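Local coordinates for bsobi restriction endonuclease (Geobacillus stearothermophilus, PDB 1DC1), which recognises the double-stranded DNA sequence 5'-CYCGRG-3' and cleaves after the first cytosine, working as a homodimer that encircles its DNA, at the interface of chains A and B. Numbering follows the deposited sequence. Chains: chain A/B, Bsobi restriction endonuclease.

Contact 1: the interface of chains A and B. Residues chain A 106, 109, 112-113, 116-117, 120; chain B 40, 43, 47.
B:Arg47 spends one guanidinium nitrogen, NH2, on two acceptors of the other subunit. A salt bridge runs from NH2 of B:Arg47 to the carboxylate oxygen OE1 of A:Glu113 (3.1 Å), almost straight at the hydrogen (177°) and received on the anti lone pair, with carboxylate and guanidinium nearly coplanar. NH2 of B:Arg47 also donates to the backbone carbonyl O of A:Glu109 (3.1 Å), in the guanidinium plane; A:Glu109 is poorly ordered, so its part is less certain. Within chain A, NE of A:Arg117 forms a salt bridge to the other oxygen, OE2, of A:Glu113 at 2.8 Å. A:Glu113 has CG anti to the backbone N (chi1 -175°) and bends at chi2, which turns its carboxylate between the two arginines. An alanine in place of B:Arg47 would probably leave OE1 of A:Glu113 without its partner across the interface.

Apolar contacts flank the charges. CE2 of A:Phe116 lies over one face of the B:Arg47 guanidinium, the planes 68° apart. B:Ile43 points its CD1 at CD2 of A:Leu120 (3.7 Å), while its CG1 covers a face of the A:Arg117 guanidinium.

Helix 21-53 of chain B supplies B:Ile43 and B:Arg47, one turn apart, and lies against the start of helix 110-152 of chain A and 3-10 helix 107-109.

Contact 2: the interface of chains A and B. Residues chain A 28, 246-248; chain B 81-82, 85.
A:Phe28 and B:Phe85 stack across the interface with their planes 8° apart and centroids 4.4 Å from each other. The stack is offset: CE2 of A:Phe28 sits over the rim of the B:Phe85 ring, 3.5 Å from CE1 of B:Phe85. This is the tightly packed part, hiding 48 and 44 Å² of the two phenylalanines. Methyl CB of B:Ala82 presses on CD1 of A:Phe28 at 3.5 Å, and the pyrrolidine CG of A:Pro247 meets CZ of B:Phe85 tip to tip at 3.4 Å. CD of A:Pro247 and OD1 of A:Asp246 lie in plane at the edge of the A:Phe28 ring and probably limit its in-plane shift.

The polar side buries less, 6 Å² of A:Asp246 and 5 Å² of A:Ala248. B:Lys81 passes A:Asp246 at about a right angle, its chain bent at chi3 (-72°), which turns NZ to the carboxylate. NZ of B:Lys81 lies 2.8 Å from OD2 of A:Asp246, a salt bridge met on the syn side, 25° out of the carboxylate plane. Beyond it, A:Ala248 offers NZ a methyl group that cannot bond it.

The site ties A:Phe28 of helix 21-53 and the start of helix 247-270 to helix 80-83 and B:Phe85. Since B:Lys81 also interacts with DNA, the salt bridge probably helps couple dimer contact to DNA binding.

Contact 3: the interface of chains A and B. Residues chain A 76-79, 86; chain B 29, 32, 35-36.
B:Asn36 sets its CG anti to its own carbonyl carbon (chi1 -76°), which brings its carboxamide up to the backbone of A:Ser76 and A:Gly77. B:Lys35, one residue earlier on the same helix, instead has CG anti to the backbone N (chi1 -166°), and its chain bends at chi3 to carry the amine NZ alongside A:Gly77. The two side chains thus reach the same turn from neighbouring positions.

The carboxamide ND2 of B:Asn36 donates to the backbone O of A:Ser76 at 3.0 Å, a bond bent at the hydrogen (148°). Separately, the donor stands off the carbonyl plane. CA of A:Gly77 packs 3.8 Å from CE of B:Lys35; a residue without a side chain probably lets the lysine lie close to the backbone there.

Toward the start of the helix the contact becomes apolar. Methyl CD1 of A:Ile78 touches CB of B:Ala32 at 3.6 Å, where the small alanine probably lets the isoleucine tip come near the helix surface. Next, A:Leu86 and B:Ile29 cross with CD2 of A:Leu86 3.6 Å from CG1 of B:Ile29.

The site lays one face of helix 21-53 of chain B against the loop around 76-79 and A:Leu86 of chain A. It probably helps to hold the homodimer by pinning that loop, which leads into helix 80-83, to the partner's long helix.

Contact 1: the interface of chains A and B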
# COMPACT_ATOMS: atom_id res chain seq x y z
N ALA A 106 3.91 10.02 32.64
CA ALA A 106 3.09 11.21 32.35
C ALA A 106 2.49 11.75 33.65
O ALA A 106 1.89 12.83 33.68
CB ALA A 106 1.97 10.89 31.38
N GLU A 109 -0.67 13.78 34.07
CA GLU A 109 -1.29 13.85 32.76
C GLU A 109 -1.45 12.49 32.17
O GLU A 109 -1.50 12.38 30.94
CB GLU A 109 -0.44 14.64 31.74
CG GLU A 109 0.05 16.03 32.11
CD GLU A 109 -0.97 16.90 32.86
OE1 GLU A 109 -2.11 17.09 32.34
OE2 GLU A 109 -0.59 17.39 33.96
N ASP A 112 -4.72 11.92 29.66
CA ASP A 112 -4.51 12.50 28.33
C ASP A 112 -3.40 11.75 27.59
O ASP A 112 -3.46 11.61 26.35
CB ASP A 112 -4.15 13.98 28.44
CG ASP A 112 -5.37 14.86 28.47
OD1 ASP A 112 -6.52 14.34 28.33
OD2 ASP A 112 -5.17 16.08 28.63
N GLU A 113 -2.37 11.27 28.31
CA GLU A 113 -1.33 10.48 27.62
C GLU A 113 -2.02 9.27 26.94
O GLU A 113 -1.76 8.96 25.80
CB GLU A 113 -0.28 9.94 28.58
CG GLU A 113 0.86 9.22 27.87
CD GLU A 113 1.82 10.14 27.09
OE1 GLU A 113 1.82 11.37 27.33
OE2 GLU A 113 2.58 9.62 26.24
N PHE A 116 -4.35 10.57 23.92
CA PHE A 116 -3.52 11.03 22.83
C PHE A 116 -2.92 9.84 22.09
O PHE A 116 -2.87 9.85 20.86
CB PHE A 116 -2.38 11.89 23.38
CG PHE A 116 -2.81 13.26 23.84
CD1 PHE A 116 -4.13 13.72 23.63
CD2 PHE A 116 -1.90 14.09 24.48
CE1 PHE A 116 -4.53 15.01 24.06
CE2 PHE A 116 -2.28 15.39 24.93
CZ PHE A 116 -3.59 15.85 24.71
N ARG A 117 -2.45 8.82 22.83
CA ARG A 117 -1.87 7.62 22.22
C ARG A 117 -2.95 6.79 21.50
O ARG A 117 -2.70 6.26 20.40
CB ARG A 117 -1.14 6.81 23.30
CG ARG A 117 0.19 7.46 23.64
CD ARG A 117 1.08 6.79 24.69
NE ARG A 117 2.39 7.46 24.53
CZ ARG A 117 3.31 7.14 23.60
NH1 ARG A 117 3.12 6.15 22.73
NH2 ARG A 117 4.39 7.91 23.46
N LEU A 120 -3.61 8.76 18.24
CA LEU A 120 -2.49 8.64 17.34
C LEU A 120 -2.49 7.28 16.61
O LEU A 120 -2.33 7.22 15.40
CB LEU A 120 -1.19 8.80 18.11
CG LEU A 120 0.08 8.80 17.22
CD1 LEU A 120 0.08 10.00 16.30
CD2 LEU A 120 1.33 8.79 18.15
N THR B 40 6.73 8.82 20.51
CA THR B 40 7.00 9.92 21.43
C THR B 40 7.09 11.33 20.79
O THR B 40 6.45 12.24 21.30
CB THR B 40 8.26 9.57 22.31
OG1 THR B 40 8.02 8.31 22.93
CG2 THR B 40 8.49 10.61 23.41
N ILE B 43 3.52 12.56 20.11
CA ILE B 43 2.77 12.95 21.30
C ILE B 43 3.32 14.27 21.89
O ILE B 43 2.56 15.15 22.32
CB ILE B 43 2.80 11.84 22.38
CG1 ILE B 43 2.25 10.52 21.81
CG2 ILE B 43 2.02 12.33 23.66
CD1 ILE B 43 0.79 10.59 21.31
N ARG B 47 1.52 17.82 22.64
CA ARG B 47 1.59 18.53 23.92
C ARG B 47 2.02 19.98 23.66
O ARG B 47 1.49 20.92 24.25
CB ARG B 47 2.64 17.86 24.86
CG ARG B 47 2.32 16.46 25.41
CD ARG B 47 1.33 16.46 26.56
NE ARG B 47 1.04 15.12 27.10
CZ ARG B 47 0.14 14.83 28.04
NH1 ARG B 47 -0.61 15.77 28.58
NH2 ARG B 47 -0.02 13.59 28.47

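Contact 2: the interface of chains A and B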
# COMPACT_ATOMS: atom_id res chain seq x y z
N PHE A 28 -8.20 14.75 -4.30
CA PHE A 28 -7.66 14.93 -2.98
C PHE A 28 -8.63 15.72 -2.08
O PHE A 28 -8.79 15.43 -0.91
CB PHE A 28 -6.30 15.62 -3.12
CG PHE A 28 -5.17 14.66 -3.29
CD1 PHE A 28 -4.66 13.96 -2.20
CD2 PHE A 28 -4.65 14.39 -4.54
CE1 PHE A 28 -3.66 13.00 -2.35
CE2 PHE A 28 -3.67 13.46 -4.70
CZ PHE A 28 -3.16 12.75 -3.59
N ASP A 246 -4.23 9.13 -5.80
CA ASP A 246 -2.85 9.51 -5.54
C ASP A 246 -1.90 9.21 -6.72
O ASP A 246 -1.69 8.06 -7.09
CB ASP A 246 -2.38 8.80 -4.27
CG ASP A 246 -0.97 9.13 -3.91
OD1 ASP A 246 -0.48 10.21 -4.32
OD2 ASP A 246 -0.33 8.32 -3.21
N PRO A 247 -1.33 10.25 -7.34
CA PRO A 247 -0.42 9.91 -8.45
C PRO A 247 0.78 9.07 -7.99
O PRO A 247 1.30 8.28 -8.77
CB PRO A 247 0.02 11.28 -9.00
CG PRO A 247 -0.33 12.27 -7.94
CD PRO A 247 -1.50 11.71 -7.18
N ALA A 248 1.22 9.23 -6.74
CA ALA A 248 2.36 8.46 -6.18
C ALA A 248 2.08 6.93 -6.07
O ALA A 248 3.01 6.12 -5.89
CB ALA A 248 2.78 9.02 -4.78
N LYS B 81 0.86 14.83 2.01
CA LYS B 81 0.79 14.34 0.63
C LYS B 81 -0.31 15.16 -0.12
O LYS B 81 -0.08 15.64 -1.22
CB LYS B 81 0.46 12.83 0.59
CG LYS B 81 -0.06 12.35 -0.74
CD LYS B 81 0.11 10.84 -0.95
CE LYS B 81 1.55 10.41 -1.19
NZ LYS B 81 1.65 8.91 -1.36
N ALA B 82 -1.49 15.32 0.49
CA ALA B 82 -2.56 16.07 -0.15
C ALA B 82 -2.26 17.57 -0.29
O ALA B 82 -2.67 18.21 -1.27
CB ALA B 82 -3.89 15.91 0.63
N PHE B 85 -1.19 19.48 -3.50
CA PHE B 85 -2.17 19.76 -4.55
C PHE B 85 -3.13 20.92 -4.27
O PHE B 85 -3.95 21.27 -5.12
CB PHE B 85 -3.03 18.49 -4.83
CG PHE B 85 -2.23 17.29 -5.32
CD1 PHE B 85 -1.63 16.39 -4.40
CD2 PHE B 85 -1.97 17.11 -6.68
CE1 PHE B 85 -0.77 15.36 -4.83
CE2 PHE B 85 -1.11 16.08 -7.12
CZ PHE B 85 -0.51 15.21 -6.19

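Contact 3: the interface of chains A and B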
# COMPACT_ATOMS: atom_id res chain seq x y z
N SER A 76 -1.57 0.97 23.24
CA SER A 76 -0.27 0.38 23.52
C SER A 76 0.52 0.11 22.22
O SER A 76 1.62 -0.44 22.27
CB SER A 76 -0.45 -0.90 24.41
OG SER A 76 -0.81 -2.07 23.69
N GLY A 77 -0.04 0.51 21.07
CA GLY A 77 0.65 0.37 19.79
C GLY A 77 0.32 -0.85 18.95
O GLY A 77 1.03 -1.13 17.98
N ILE A 78 -0.76 -1.56 19.31
CA ILE A 78 -1.20 -2.78 18.61
C ILE A 78 -2.41 -2.53 17.67
O ILE A 78 -3.55 -2.29 18.13
CB ILE A 78 -1.59 -3.99 19.60
CG1 ILE A 78 -0.40 -4.38 20.51
CG2 ILE A 78 -1.97 -5.24 18.81
CD1 ILE A 78 0.97 -4.50 19.81
N SER A 79 -2.15 -2.58 16.37
CA SER A 79 -3.21 -2.40 15.38
C SER A 79 -4.11 -3.66 15.44
O SER A 79 -3.70 -4.70 15.97
CB SER A 79 -2.61 -2.25 13.98
OG SER A 79 -2.08 -3.49 13.57
N LEU A 86 -1.00 -12.03 18.16
CA LEU A 86 -0.58 -11.96 19.55
C LEU A 86 -1.31 -12.94 20.48
O LEU A 86 -2.51 -13.12 20.35
CB LEU A 86 -0.85 -10.56 20.08
CG LEU A 86 -0.19 -9.37 19.38
CD1 LEU A 86 -0.32 -8.17 20.29
CD2 LEU A 86 1.29 -9.66 19.00
N ILE B 29 5.39 -8.14 16.48
CA ILE B 29 5.84 -7.64 17.79
C ILE B 29 6.99 -6.60 17.67
O ILE B 29 6.96 -5.55 18.33
CB ILE B 29 6.21 -8.85 18.66
CG1 ILE B 29 4.92 -9.57 19.05
CG2 ILE B 29 6.99 -8.43 19.88
CD1 ILE B 29 5.15 -10.93 19.70
N ALA B 32 5.68 -3.27 16.35
CA ALA B 32 4.99 -2.54 17.42
C ALA B 32 6.00 -1.89 18.36
O ALA B 32 5.81 -0.77 18.82
CB ALA B 32 4.05 -3.49 18.21
N LYS B 35 7.33 1.10 16.54
CA LYS B 35 6.26 2.09 16.48
C LYS B 35 6.18 2.85 17.80
O LYS B 35 6.08 4.07 17.78
CB LYS B 35 4.91 1.41 16.20
CG LYS B 35 3.84 2.36 15.81
CD LYS B 35 2.66 1.61 15.20
CE LYS B 35 1.56 1.28 16.20
NZ LYS B 35 0.23 1.00 15.56
N ASN B 36 6.23 2.15 18.93
CA ASN B 36 6.18 2.85 20.23
C ASN B 36 7.39 3.76 20.45
O ASN B 36 7.26 4.86 20.99
CB ASN B 36 6.01 1.84 21.32
CG ASN B 36 4.61 1.34 21.37
OD1 ASN B 36 3.68 2.14 21.33
ND2 ASN B 36 4.43 0.03 21.40

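Helix 21-53 takes part in all three contacts: chain B supplies it to contacts 1 and 3, chain A to contact 2. Contacts 1 and 3 are neighbours, their C-alpha centres about 16 Å apart, and follow one another along the same helix. The C-alpha centre of contact 2 is about 29 Å from that of contact 1 and about 28 Å from that of contact 3. Contacts 2 and 3 also share the region 76-86, given by opposite subunits. Because the interface is two-fold symmetric, each contact recurs with the chains exchanged, so these patches together clasp helix 21-53 of each subunit and probably stabilise the dimer that surrounds the DNA.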